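Local structure of putative immunoglobulin-blocking virulence protein (Mycoplasma mycoides subsp. capri, 7ADK) at residues 636-641 and 662-667; 653-657 and 694-700; 656-661 and 703-707; 674-679 and 706-711. The protein probably binds antibodies and, together with the partner surface protein of the MIB–MIP system, promotes the dissociation of antibody from antigen. The contacts are given in a common frame with arbitrary orientation. Numbering follows the deposited sequence.

In the fold
All four contacts lie on one side of the chain's centre, around the last two strands of a five-strand parallel sheet and helix 698-709. Contacts 1 and 4, with centres 11 Å apart, reach neighbouring strands, 640-643 and 676-679; the pairing of Leu641 O with His678 N at 2.9 Å and of Glu640 OE1 with His678 NE2 at 2.8 Å joins them. Contacts 2 and 3, with centres 8 Å apart, share Glu656 and Leu657 and meet successive parts of helix 698-709. Contact 4 continues from contact 3 through Lys706 and Tyr707. Contacts 1 and 2 do not touch: their centres are 20 Å apart and their nearest atoms about 6 Å.

Contact 1. Residues 636-641 and 662-667; sequences RKITEL and LQHLST
Residues 636-638 run extended, Thr639 interrupts them with phi/psi of -98/-19°, and Glu640 and Leu641 open strand 640-643. The loop 662-667 lies alongside, with CA atoms of Lys637 and Gln663 5.1 Å apart and those of Thr639 and Ser666 3.9 Å apart. Leu662 O accepts from Lys637 NZ at 3.0 Å. Gln663 O then takes the Ile638 N bond at 3.1 Å and 165°, and sits 3.5 Å from Lys637 CA. Ile638 CG1 lies over one face of the His664 (chi1 t) ring, 4.1 Å from the centroid and 28° off the normal, a CH-pi contact; His664 ND1 bonds weakly to Ile638 O at 3.4 Å. Its NE2 bonds weakly to Lys676 O, so the loop links the lead-in of strand 640-643 to neighbouring strand 676-679 of a parallel sheet ordered as the chain runs, consistent with a solenoid-like arrangement. Leu665 N at 3.4 Å and Ser666 N at 3.1 Å also give weak bonds to Ile638 O. Ser666 has positive phi (62°), and its CA packs 3.7 Å from Thr639 CG2.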
loop_
_atom_site.group_PDB
_atom_site.type_symbol
_atom_site.label_atom_id
_atom_site.label_comp_id
_atom_site.label_asym_id
_atom_site.label_seq_id
_atom_site.Cartn_x
_atom_site.Cartn_y
_atom_site.Cartn_z
ATOM N N ARG A 636 22.124 -22.417 -15.420
ATOM C CA ARG A 636 21.129 -21.499 -14.835
ATOM C C ARG A 636 21.219 -20.086 -15.420
ATOM O O ARG A 636 22.307 -19.625 -15.738
ATOM C CB ARG A 636 21.262 -21.457 -13.303
ATOM C CG ARG A 636 21.284 -22.809 -12.584
ATOM C CD ARG A 636 20.227 -23.766 -13.112
ATOM N NE ARG A 636 20.129 -25.010 -12.345
ATOM C CZ ARG A 636 19.205 -25.931 -12.523
ATOM N NH1 ARG A 636 19.186 -26.977 -11.779
ATOM N NH2 ARG A 636 18.296 -25.862 -13.441
ATOM N N LYS A 637 20.102 -19.362 -15.495
ATOM C CA LYS A 637 20.052 -17.935 -15.857
ATOM C C LYS A 637 19.224 -17.171 -14.832
ATOM O O LYS A 637 18.143 -17.614 -14.465
ATOM C CB LYS A 637 19.458 -17.752 -17.267
ATOM C CG LYS A 637 20.226 -18.379 -18.438
ATOM C CD LYS A 637 21.597 -17.734 -18.633
ATOM C CE LYS A 637 22.377 -18.301 -19.821
ATOM N NZ LYS A 637 21.981 -17.719 -21.116
ATOM N N ILE A 638 19.728 -16.047 -14.335
ATOM C CA ILE A 638 19.019 -15.261 -13.319
ATOM C C ILE A 638 18.127 -14.226 -13.993
ATOM O O ILE A 638 18.432 -13.758 -15.087
ATOM C CB ILE A 638 19.972 -14.692 -12.245
ATOM C CG1 ILE A 638 20.868 -13.564 -12.767
ATOM C CG2 ILE A 638 20.777 -15.836 -11.610
ATOM C CD1 ILE A 638 21.732 -12.903 -11.695
ATOM N N THR A 639 17.001 -13.902 -13.361
ATOM C CA THR A 639 16.040 -12.902 -13.837
ATOM C C THR A 639 16.234 -11.552 -13.169
ATOM O O THR A 639 15.793 -10.534 -13.686
ATOM C CB THR A 639 14.583 -13.366 -13.666
ATOM O OG1 THR A 639 14.216 -13.500 -12.320
ATOM C CG2 THR A 639 14.252 -14.681 -14.357
ATOM N N GLU A 640 16.912 -11.511 -12.030
ATOM C CA GLU A 640 17.009 -10.338 -11.179
ATOM C C GLU A 640 18.308 -10.338 -10.372
ATOM O O GLU A 640 18.739 -11.381 -9.883
ATOM C CB GLU A 640 15.778 -10.299 -10.279
ATOM C CG GLU A 640 15.634 -9.001 -9.504
ATOM C CD GLU A 640 14.195 -8.835 -9.018
ATOM O OE1 GLU A 640 13.561 -7.798 -9.305
ATOM O OE2 GLU A 640 13.669 -9.754 -8.360
ATOM N N LEU A 641 18.909 -9.159 -10.215
ATOM C CA LEU A 641 20.164 -8.939 -9.513
ATOM C C LEU A 641 20.084 -7.669 -8.675
ATOM O O LEU A 641 20.074 -6.579 -9.219
ATOM C CB LEU A 641 21.286 -8.845 -10.560
ATOM C CG LEU A 641 22.677 -8.539 -9.987
ATOM C CD1 LEU A 641 23.203 -9.690 -9.143
ATOM C CD2 LEU A 641 23.655 -8.242 -11.109
ATOM N N LEU A 662 26.278 -13.270 -20.233
ATOM C CA LEU A 662 25.047 -13.905 -20.728
ATOM C C LEU A 662 24.251 -14.627 -19.630
ATOM O O LEU A 662 23.214 -15.232 -19.900
ATOM C CB LEU A 662 25.404 -14.903 -21.850
ATOM C CG LEU A 662 26.181 -14.355 -23.061
ATOM C CD1 LEU A 662 26.662 -15.498 -23.925
ATOM C CD2 LEU A 662 25.341 -13.426 -23.905
ATOM N N GLN A 663 24.771 -14.621 -18.405
ATOM C CA GLN A 663 24.275 -15.327 -17.223
ATOM C C GLN A 663 23.116 -14.596 -16.537
ATOM O O GLN A 663 22.308 -15.211 -15.850
ATOM C CB GLN A 663 25.487 -15.523 -16.309
ATOM C CG GLN A 663 26.361 -16.633 -16.911
ATOM C CD GLN A 663 27.821 -16.611 -16.493
ATOM O OE1 GLN A 663 28.710 -16.566 -17.327
ATOM N NE2 GLN A 663 28.131 -16.555 -15.226
ATOM N N HIS A 664 22.975 -13.300 -16.787
ATOM C CA HIS A 664 21.823 -12.497 -16.415
ATOM C C HIS A 664 20.978 -12.227 -17.671
ATOM O O HIS A 664 21.224 -11.269 -18.400
ATOM C CB HIS A 664 22.340 -11.235 -15.728
ATOM C CG HIS A 664 21.277 -10.419 -15.077
ATOM N ND1 HIS A 664 19.936 -10.752 -15.046
ATOM C CD2 HIS A 664 21.490 -9.319 -14.309
ATOM C CE1 HIS A 664 19.371 -9.868 -14.222
ATOM N NE2 HIS A 664 20.265 -8.978 -13.798
ATOM N N LEU A 665 20.065 -13.144 -18.005
ATOM C CA LEU A 665 19.278 -13.142 -19.251
ATOM C C LEU A 665 17.853 -13.692 -19.065
ATOM O O LEU A 665 17.281 -14.288 -19.969
ATOM C CB LEU A 665 20.048 -13.843 -20.385
ATOM C CG LEU A 665 19.558 -13.468 -21.802
ATOM C CD1 LEU A 665 20.280 -12.239 -22.313
ATOM C CD2 LEU A 665 19.799 -14.602 -22.791
ATOM N N SER A 666 17.249 -13.473 -17.902
ATOM C CA SER A 666 15.887 -13.937 -17.597
ATOM C C SER A 666 15.796 -15.474 -17.651
ATOM O O SER A 666 16.814 -16.142 -17.488
ATOM C CB SER A 666 14.872 -13.185 -18.472
ATOM O OG SER A 666 13.581 -13.342 -17.958
ATOM N N THR A 667 14.626 -16.089 -17.870
ATOM C CA THR A 667 14.592 -17.530 -18.220
ATOM C C THR A 667 15.136 -17.790 -19.639
ATOM O O THR A 667 15.811 -18.797 -19.858
ATOM C CB THR A 667 13.197 -18.154 -18.011
ATOM O OG1 THR A 667 13.274 -19.558 -18.098
ATOM C CG2 THR A 667 12.134 -17.737 -19.026
#

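Contact 2. Residues 653-657 and 694-700; sequences SSDEL and TLLSDEG
A serine N-cap starts helix 698-709, and the loop 653-657 packs beside this helix start. Ser697 (phi/psi -88/-179°, chi1 p) holds OG 3.3 Å from Gly700 N, a weak capping bond. Before it, Thr694, Leu695 and Leu696 run extended. Ser654 is the centre of an inverse gamma turn (-81/49°), whose weak bond joins Asp655 N to Ser653 O at 3.0 Å; Ser654 (chi1 t) donates from OG to Thr694 O at 2.8 Å. Glu656 and Leu657 have phi/psi of -63/-20° and -61/-26°. Leu657 (m, chi2 80°) sets CD1 4.0 Å from Leu696 CD2, CD2 3.6 Å from Leu695 O, and CG 3.5 Å from Ser697 OG. The closest CA pair is Leu657 and Gly700, 3.9 Å apart; Gly700 CA also makes a CA-H...O contact of 3.5 Å with Glu656 O. Further along helix 698-709, Leu704 is touched by both Glu656 and Leu696, while Glu699 bonds to Asn661 in the loop between strands 650-652 and 676-679.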
loop_
_atom_site.group_PDB
_atom_site.type_symbol
_atom_site.label_atom_id
_atom_site.label_comp_id
_atom_site.label_asym_id
_atom_site.label_seq_id
_atom_site.Cartn_x
_atom_site.Cartn_y
_atom_site.Cartn_z
ATOM N N SER A 653 35.010 -0.268 -11.199
ATOM C CA SER A 653 36.316 -0.378 -11.852
ATOM C C SER A 653 36.163 -0.743 -13.341
ATOM O O SER A 653 35.083 -1.094 -13.814
ATOM C CB SER A 653 37.177 -1.394 -11.089
ATOM O OG SER A 653 38.514 -1.417 -11.531
ATOM N N SER A 654 37.245 -0.827 -14.106
ATOM C CA SER A 654 37.233 -1.461 -15.431
ATOM C C SER A 654 37.339 -3.006 -15.332
ATOM O O SER A 654 38.156 -3.634 -15.997
ATOM C CB SER A 654 38.289 -0.795 -16.318
ATOM O OG SER A 654 37.929 -0.880 -17.674
ATOM N N ASP A 655 36.520 -3.647 -14.493
ATOM C CA ASP A 655 36.263 -5.103 -14.497
ATOM C C ASP A 655 35.128 -5.495 -15.463
ATOM O O ASP A 655 34.813 -6.668 -15.630
ATOM C CB ASP A 655 35.947 -5.638 -13.083
ATOM C CG ASP A 655 34.520 -5.365 -12.599
ATOM O OD1 ASP A 655 33.989 -4.300 -12.943
ATOM O OD2 ASP A 655 33.926 -6.200 -11.875
ATOM N N GLU A 656 34.479 -4.533 -16.110
ATOM C CA GLU A 656 33.333 -4.765 -16.983
ATOM C C GLU A 656 33.671 -5.612 -18.203
ATOM O O GLU A 656 32.785 -6.233 -18.762
ATOM C CB GLU A 656 32.710 -3.433 -17.406
ATOM C CG GLU A 656 32.197 -2.646 -16.201
ATOM C CD GLU A 656 31.202 -1.562 -16.598
ATOM O OE1 GLU A 656 31.635 -0.488 -17.060
ATOM O OE2 GLU A 656 29.986 -1.792 -16.454
ATOM N N LEU A 657 34.947 -5.706 -18.583
ATOM C CA LEU A 657 35.447 -6.638 -19.599
ATOM C C LEU A 657 35.207 -8.107 -19.204
ATOM O O LEU A 657 35.099 -8.981 -20.062
ATOM C CB LEU A 657 36.957 -6.422 -19.784
ATOM C CG LEU A 657 37.386 -5.082 -20.403
ATOM C CD1 LEU A 657 37.408 -3.920 -19.419
ATOM C CD2 LEU A 657 38.803 -5.225 -20.943
ATOM N N THR A 694 42.113 1.509 -17.733
ATOM C CA THR A 694 42.027 0.424 -18.723
ATOM C C THR A 694 40.832 0.576 -19.673
ATOM O O THR A 694 39.684 0.711 -19.237
ATOM C CB THR A 694 41.954 -0.934 -18.004
ATOM O OG1 THR A 694 43.006 -1.070 -17.078
ATOM C CG2 THR A 694 42.011 -2.122 -18.947
ATOM N N LEU A 695 41.078 0.468 -20.987
ATOM C CA LEU A 695 40.054 0.559 -22.035
ATOM C C LEU A 695 39.075 -0.630 -22.004
ATOM O O LEU A 695 39.466 -1.757 -21.715
ATOM C CB LEU A 695 40.697 0.652 -23.434
ATOM C CG LEU A 695 41.612 1.868 -23.692
ATOM C CD1 LEU A 695 43.061 1.628 -23.262
ATOM C CD2 LEU A 695 41.631 2.196 -25.185
ATOM N N LEU A 696 37.806 -0.406 -22.355
ATOM C CA LEU A 696 36.807 -1.476 -22.503
ATOM C C LEU A 696 37.038 -2.320 -23.765
ATOM O O LEU A 696 37.356 -1.791 -24.828
ATOM C CB LEU A 696 35.380 -0.904 -22.533
ATOM C CG LEU A 696 34.981 -0.054 -21.326
ATOM C CD1 LEU A 696 33.586 0.491 -21.587
ATOM C CD2 LEU A 696 34.949 -0.852 -20.032
ATOM N N SER A 697 36.801 -3.623 -23.646
ATOM C CA SER A 697 36.697 -4.561 -24.770
ATOM C C SER A 697 35.265 -4.633 -25.320
ATOM O O SER A 697 34.358 -3.981 -24.805
ATOM C CB SER A 697 37.149 -5.947 -24.308
ATOM O OG SER A 697 36.251 -6.480 -23.355
ATOM N N ASP A 698 35.041 -5.468 -26.336
ATOM C CA ASP A 698 33.728 -5.786 -26.904
ATOM C C ASP A 698 32.719 -6.272 -25.840
ATOM O O ASP A 698 31.630 -5.717 -25.732
ATOM C CB ASP A 698 33.943 -6.817 -28.017
ATOM C CG ASP A 698 32.692 -7.182 -28.817
ATOM O OD1 ASP A 698 31.760 -6.368 -28.924
ATOM O OD2 ASP A 698 32.638 -8.294 -29.352
ATOM N N GLU A 699 33.065 -7.226 -24.964
ATOM C CA GLU A 699 32.180 -7.605 -23.847
ATOM C C GLU A 699 32.115 -6.542 -22.745
ATOM O O GLU A 699 31.102 -6.432 -22.062
ATOM C CB GLU A 699 32.550 -8.976 -23.277
ATOM C CG GLU A 699 32.257 -10.120 -24.255
ATOM C CD GLU A 699 30.824 -10.115 -24.809
ATOM O OE1 GLU A 699 29.859 -10.009 -24.022
ATOM O OE2 GLU A 699 30.648 -10.249 -26.032
ATOM N N GLY A 700 33.127 -5.682 -22.630
ATOM C CA GLY A 700 33.079 -4.475 -21.810
ATOM C C GLY A 700 31.981 -3.506 -22.241
ATOM O O GLY A 700 31.237 -3.016 -21.391
#

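Contact 3. Residues 656-661 and 703-707; sequences ELNEAN and NLDKY
Residues 656 and 657 have phi/psi of -63/-20° and -61/-26°, Asn658 turns the chain at -136/25°, and Glu659 and Ala660 continue extended. This bend of the loop leading from strand 650-652 towards 676-679, an outermost strand of the parallel sheet, is tied to helix 698-709 by side-chain-to-main-chain bonds from Asn703; the closest CA atoms, those of Glu656 and Asn703, are 6.0 Å apart. Asn703 (chi1 m, chi2 -31°) bridges two carbonyls of the bend: ND2 donates to Glu656 O at 2.8 Å and 172°, and to Glu659 O at 2.9 Å and 136°. The two acceptors subtend about 111° at ND2, consistent with one amide hydrogen each. One turn on, Tyr707 (chi1 m) has its OH hydrogen-bonded to Lys618 O and 3.1 Å from Glu659 OE1; Glu659 OE2 accepts from Leu620 N. Glu656 (m, t) extends until OE2 is 3.5 Å from Tyr707 CE2 and OE1 3.8 Å from Leu704 CD1. Asn661, whose ND2 bonds to Glu699, places its CB 3.4 Å from Asn703 OD1.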
loop_
_atom_site.group_PDB
_atom_site.type_symbol
_atom_site.label_atom_id
_atom_site.label_comp_id
_atom_site.label_asym_id
_atom_site.label_seq_id
_atom_site.Cartn_x
_atom_site.Cartn_y
_atom_site.Cartn_z
ATOM N N GLU A 656 34.479 -4.533 -16.110
ATOM C CA GLU A 656 33.333 -4.765 -16.983
ATOM C C GLU A 656 33.671 -5.612 -18.203
ATOM O O GLU A 656 32.785 -6.233 -18.762
ATOM C CB GLU A 656 32.710 -3.433 -17.406
ATOM C CG GLU A 656 32.197 -2.646 -16.201
ATOM C CD GLU A 656 31.202 -1.562 -16.598
ATOM O OE1 GLU A 656 31.635 -0.488 -17.060
ATOM O OE2 GLU A 656 29.986 -1.792 -16.454
ATOM N N LEU A 657 34.947 -5.706 -18.583
ATOM C CA LEU A 657 35.447 -6.638 -19.599
ATOM C C LEU A 657 35.207 -8.107 -19.204
ATOM O O LEU A 657 35.099 -8.981 -20.062
ATOM C CB LEU A 657 36.957 -6.422 -19.784
ATOM C CG LEU A 657 37.386 -5.082 -20.403
ATOM C CD1 LEU A 657 37.408 -3.920 -19.419
ATOM C CD2 LEU A 657 38.803 -5.225 -20.943
ATOM N N ASN A 658 35.123 -8.367 -17.900
ATOM C CA ASN A 658 35.053 -9.677 -17.270
ATOM C C ASN A 658 33.995 -9.764 -16.145
ATOM O O ASN A 658 34.082 -10.627 -15.276
ATOM C CB ASN A 658 36.467 -10.100 -16.839
ATOM C CG ASN A 658 37.092 -9.175 -15.817
ATOM O OD1 ASN A 658 37.769 -8.214 -16.141
ATOM N ND2 ASN A 658 36.919 -9.461 -14.561
ATOM N N GLU A 659 32.954 -8.928 -16.165
ATOM C CA GLU A 659 31.687 -9.335 -15.554
ATOM C C GLU A 659 31.106 -10.485 -16.397
ATOM O O GLU A 659 31.024 -10.377 -17.623
ATOM C CB GLU A 659 30.679 -8.179 -15.433
ATOM C CG GLU A 659 29.302 -8.777 -15.081
ATOM C CD GLU A 659 28.187 -7.803 -14.737
ATOM O OE1 GLU A 659 28.146 -6.694 -15.296
ATOM O OE2 GLU A 659 27.313 -8.196 -13.938
ATOM N N ALA A 660 30.660 -11.559 -15.750
ATOM C CA ALA A 660 30.047 -12.665 -16.448
ATOM C C ALA A 660 28.697 -12.215 -17.060
ATOM O O ALA A 660 27.802 -11.719 -16.372
ATOM C CB ALA A 660 30.003 -13.856 -15.508
ATOM N N ASN A 661 28.607 -12.329 -18.385
ATOM C CA ASN A 661 27.747 -11.547 -19.278
ATOM C C ASN A 661 26.344 -12.129 -19.547
ATOM O O ASN A 661 25.331 -11.549 -19.153
ATOM C CB ASN A 661 28.536 -11.279 -20.583
ATOM C CG ASN A 661 29.129 -12.494 -21.297
ATOM O OD1 ASN A 661 29.031 -13.637 -20.875
ATOM N ND2 ASN A 661 29.749 -12.301 -22.423
ATOM N N ASN A 703 28.501 -5.405 -21.444
ATOM C CA ASN A 703 28.179 -5.356 -20.012
ATOM C C ASN A 703 27.731 -3.964 -19.522
ATOM O O ASN A 703 26.817 -3.863 -18.704
ATOM C CB ASN A 703 29.377 -5.892 -19.207
ATOM C CG ASN A 703 29.472 -7.405 -19.216
ATOM O OD1 ASN A 703 28.483 -8.116 -19.288
ATOM N ND2 ASN A 703 30.646 -7.954 -19.102
ATOM N N LEU A 704 28.336 -2.894 -20.049
ATOM C CA LEU A 704 27.944 -1.528 -19.712
ATOM C C LEU A 704 26.503 -1.243 -20.146
ATOM O O LEU A 704 25.766 -0.617 -19.386
ATOM C CB LEU A 704 28.952 -0.538 -20.318
ATOM C CG LEU A 704 28.671 0.944 -20.027
ATOM C CD1 LEU A 704 28.675 1.282 -18.547
ATOM C CD2 LEU A 704 29.748 1.782 -20.697
ATOM N N ASP A 705 26.072 -1.758 -21.307
ATOM C CA ASP A 705 24.693 -1.603 -21.784
ATOM C C ASP A 705 23.660 -2.127 -20.784
ATOM O O ASP A 705 22.674 -1.450 -20.491
ATOM C CB ASP A 705 24.490 -2.317 -23.125
ATOM C CG ASP A 705 25.342 -1.790 -24.278
ATOM O OD1 ASP A 705 26.029 -0.757 -24.131
ATOM O OD2 ASP A 705 25.268 -2.390 -25.372
ATOM N N LYS A 706 23.924 -3.287 -20.180
ATOM C CA LYS A 706 22.967 -3.975 -19.309
ATOM C C LYS A 706 22.645 -3.196 -18.043
ATOM O O LYS A 706 21.486 -3.171 -17.656
ATOM C CB LYS A 706 23.448 -5.387 -18.961
ATOM C CG LYS A 706 23.849 -6.278 -20.141
ATOM C CD LYS A 706 22.980 -6.124 -21.397
ATOM C CE LYS A 706 23.412 -7.081 -22.505
ATOM N NZ LYS A 706 23.107 -8.485 -22.189
ATOM N N TYR A 707 23.613 -2.528 -17.414
ATOM C CA TYR A 707 23.331 -1.675 -16.256
ATOM C C TYR A 707 22.424 -0.482 -16.587
ATOM O O TYR A 707 21.698 -0.035 -15.713
ATOM C CB TYR A 707 24.615 -1.150 -15.618
ATOM C CG TYR A 707 25.485 -2.149 -14.894
ATOM C CD1 TYR A 707 25.252 -2.463 -13.541
ATOM C CD2 TYR A 707 26.589 -2.700 -15.555
ATOM C CE1 TYR A 707 26.117 -3.339 -12.863
ATOM C CE2 TYR A 707 27.459 -3.564 -14.875
ATOM C CZ TYR A 707 27.228 -3.885 -13.534
ATOM O OH TYR A 707 28.104 -4.686 -12.892
#

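Contact 4. Residues 674-679 and 706-711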
loop_
_atom_site.group_PDB
_atom_site.type_symbol
_atom_site.label_atom_id
_atom_site.label_comp_id
_atom_site.label_asym_id
_atom_site.label_seq_id
_atom_site.Cartn_x
_atom_site.Cartn_y
_atom_site.Cartn_z
ATOM N N LYS A 674 12.336 -8.002 -20.163
ATOM C CA LYS A 674 13.784 -8.115 -19.935
ATOM C C LYS A 674 14.072 -8.350 -18.444
ATOM O O LYS A 674 13.213 -8.065 -17.610
ATOM C CB LYS A 674 14.474 -6.860 -20.521
ATOM C CG LYS A 674 14.230 -6.676 -22.033
ATOM C CD LYS A 674 14.694 -7.843 -22.913
ATOM C CE LYS A 674 14.300 -7.657 -24.383
ATOM N NZ LYS A 674 12.900 -8.025 -24.661
ATOM N N PRO A 675 15.250 -8.882 -18.076
ATOM C CA PRO A 675 15.611 -9.076 -16.677
ATOM C C PRO A 675 15.934 -7.750 -15.960
ATOM O O PRO A 675 16.022 -6.705 -16.595
ATOM C CB PRO A 675 16.789 -10.034 -16.739
ATOM C CG PRO A 675 17.476 -9.653 -18.021
ATOM C CD PRO A 675 16.325 -9.328 -18.945
ATOM N N LYS A 676 16.109 -7.767 -14.637
ATOM C CA LYS A 676 16.245 -6.568 -13.790
ATOM C C LYS A 676 17.578 -6.473 -13.056
ATOM O O LYS A 676 18.130 -7.466 -12.593
ATOM C CB LYS A 676 15.088 -6.463 -12.789
ATOM C CG LYS A 676 13.778 -6.078 -13.461
ATOM C CD LYS A 676 12.678 -5.780 -12.445
ATOM C CE LYS A 676 11.390 -5.385 -13.165
ATOM N NZ LYS A 676 10.318 -5.019 -12.232
ATOM N N ILE A 677 18.080 -5.254 -12.905
ATOM C CA ILE A 677 19.107 -4.890 -11.937
ATOM C C ILE A 677 18.486 -3.886 -10.970
ATOM O O ILE A 677 17.720 -3.020 -11.379
ATOM C CB ILE A 677 20.404 -4.383 -12.604
ATOM C CG1 ILE A 677 21.061 -5.468 -13.470
ATOM C CG2 ILE A 677 21.406 -3.902 -11.545
ATOM C CD1 ILE A 677 22.161 -4.959 -14.379
ATOM N N HIS A 678 18.820 -4.010 -9.695
ATOM C CA HIS A 678 18.380 -3.148 -8.594
ATOM C C HIS A 678 19.562 -2.701 -7.737
ATOM O O HIS A 678 20.573 -3.388 -7.670
ATOM C CB HIS A 678 17.398 -3.893 -7.694
ATOM C CG HIS A 678 16.029 -4.116 -8.248
ATOM N ND1 HIS A 678 14.986 -3.190 -8.239
ATOM C CD2 HIS A 678 15.562 -5.304 -8.696
ATOM C CE1 HIS A 678 13.910 -3.850 -8.688
ATOM N NE2 HIS A 678 14.234 -5.117 -8.972
ATOM N N PHE A 679 19.411 -1.609 -6.998
ATOM C CA PHE A 679 20.396 -1.135 -6.026
ATOM C C PHE A 679 19.759 -0.847 -4.670
ATOM O O PHE A 679 18.631 -0.367 -4.611
ATOM C CB PHE A 679 21.118 0.095 -6.572
ATOM C CG PHE A 679 21.950 -0.142 -7.808
ATOM C CD1 PHE A 679 23.161 -0.829 -7.696
ATOM C CD2 PHE A 679 21.522 0.304 -9.067
ATOM C CE1 PHE A 679 23.932 -1.085 -8.834
ATOM C CE2 PHE A 679 22.289 0.041 -10.210
ATOM C CZ PHE A 679 23.496 -0.657 -10.094
ATOM N N LYS A 706 23.924 -3.287 -20.180
ATOM C CA LYS A 706 22.967 -3.975 -19.309
ATOM C C LYS A 706 22.645 -3.196 -18.043
ATOM O O LYS A 706 21.486 -3.171 -17.656
ATOM C CB LYS A 706 23.448 -5.387 -18.961
ATOM C CG LYS A 706 23.849 -6.278 -20.141
ATOM C CD LYS A 706 22.980 -6.124 -21.397
ATOM C CE LYS A 706 23.412 -7.081 -22.505
ATOM N NZ LYS A 706 23.107 -8.485 -22.189
ATOM N N TYR A 707 23.613 -2.528 -17.414
ATOM C CA TYR A 707 23.331 -1.675 -16.256
ATOM C C TYR A 707 22.424 -0.482 -16.587
ATOM O O TYR A 707 21.698 -0.035 -15.713
ATOM C CB TYR A 707 24.615 -1.150 -15.618
ATOM C CG TYR A 707 25.485 -2.149 -14.894
ATOM C CD1 TYR A 707 25.252 -2.463 -13.541
ATOM C CD2 TYR A 707 26.589 -2.700 -15.555
ATOM C CE1 TYR A 707 26.117 -3.339 -12.863
ATOM C CE2 TYR A 707 27.459 -3.564 -14.875
ATOM C CZ TYR A 707 27.228 -3.885 -13.534
ATOM O OH TYR A 707 28.104 -4.686 -12.892
ATOM N N PHE A 708 22.443 0.049 -17.811
ATOM C CA PHE A 708 21.503 1.093 -18.210
ATOM C C PHE A 708 20.149 0.515 -18.633
ATOM O O PHE A 708 19.119 1.068 -18.281
ATOM C CB PHE A 708 22.135 1.942 -19.319
ATOM C CG PHE A 708 23.284 2.800 -18.840
ATOM C CD1 PHE A 708 23.040 3.815 -17.901
ATOM C CD2 PHE A 708 24.577 2.628 -19.356
ATOM C CE1 PHE A 708 24.087 4.624 -17.447
ATOM C CE2 PHE A 708 25.627 3.449 -18.919
ATOM C CZ PHE A 708 25.381 4.435 -17.953
ATOM N N GLU A 709 20.119 -0.610 -19.336
ATOM C CA GLU A 709 18.901 -1.229 -19.840
ATOM C C GLU A 709 18.062 -1.865 -18.720
ATOM O O GLU A 709 16.863 -1.601 -18.625
ATOM C CB GLU A 709 19.278 -2.231 -20.928
ATOM C CG GLU A 709 18.083 -2.797 -21.684
ATOM C CD GLU A 709 18.485 -3.850 -22.722
ATOM O OE1 GLU A 709 19.676 -4.014 -23.015
ATOM O OE2 GLU A 709 17.603 -4.532 -23.262
ATOM N N TYR A 710 18.671 -2.675 -17.858
ATOM C CA TYR A 710 17.963 -3.502 -16.881
ATOM C C TYR A 710 17.643 -2.771 -15.572
ATOM O O TYR A 710 16.912 -3.313 -14.753
ATOM C CB TYR A 710 18.765 -4.791 -16.638
ATOM C CG TYR A 710 19.052 -5.686 -17.841
ATOM C CD1 TYR A 710 18.339 -5.565 -19.049
ATOM C CD2 TYR A 710 20.041 -6.681 -17.733
ATOM C CE1 TYR A 710 18.635 -6.393 -20.141
ATOM C CE2 TYR A 710 20.344 -7.517 -18.826
ATOM C CZ TYR A 710 19.645 -7.363 -20.039
ATOM O OH TYR A 710 19.949 -8.136 -21.115
ATOM N N ASN A 711 18.168 -1.563 -15.337
ATOM C CA ASN A 711 17.901 -0.773 -14.138
ATOM C C ASN A 711 17.140 0.502 -14.494
ATOM O O ASN A 711 17.704 1.385 -15.132
ATOM C CB ASN A 711 19.222 -0.462 -13.443
ATOM C CG ASN A 711 19.033 0.305 -12.165
ATOM O OD1 ASN A 711 18.822 -0.233 -11.102
ATOM N ND2 ASN A 711 19.106 1.598 -12.214
#
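Tyr710 and Ile677 lose the most surface here, 110 and 103 Å², followed by Asn711 with 66 Å². The leading polar link is a nearly straight backbone bond: Ile677 N donates to Tyr710 O at 2.9 Å and 173°, and Lys676 CA adds a CA-H...O contact to Tyr710 O at 3.5 Å. The Tyr710 ring receives Pro675 on one face, with CG 3.8 Å from the centroid and 15° off the normal, a CH-pi contact; its OH has a weak bond of 3.4 Å from Lys706 NZ. Strand 676-679 is one of the two outermost strands, within this chain, of the five-strand parallel sheet. Lys676 and His678 bond back to strand 640-643 and the residue before it, whereas Ile677 turns its NH to the other side, so residues 710-711 cover that edge. Tyr710 N bonds to Lys706 O at 2.9 Å. Ile677 (m, t) wedges between the aromatics: CG1 is 4.0 Å from Tyr710 CB, and CD1 4.1 Å from Tyr707 CD1. Phe679 meets the same Tyr707 CD1 with CZ at 4.3 Å. Asn711, at the N-cap position of helix 712-715, sets its CA 3.6 Å from Ile677 O in a further CA-H...O contact.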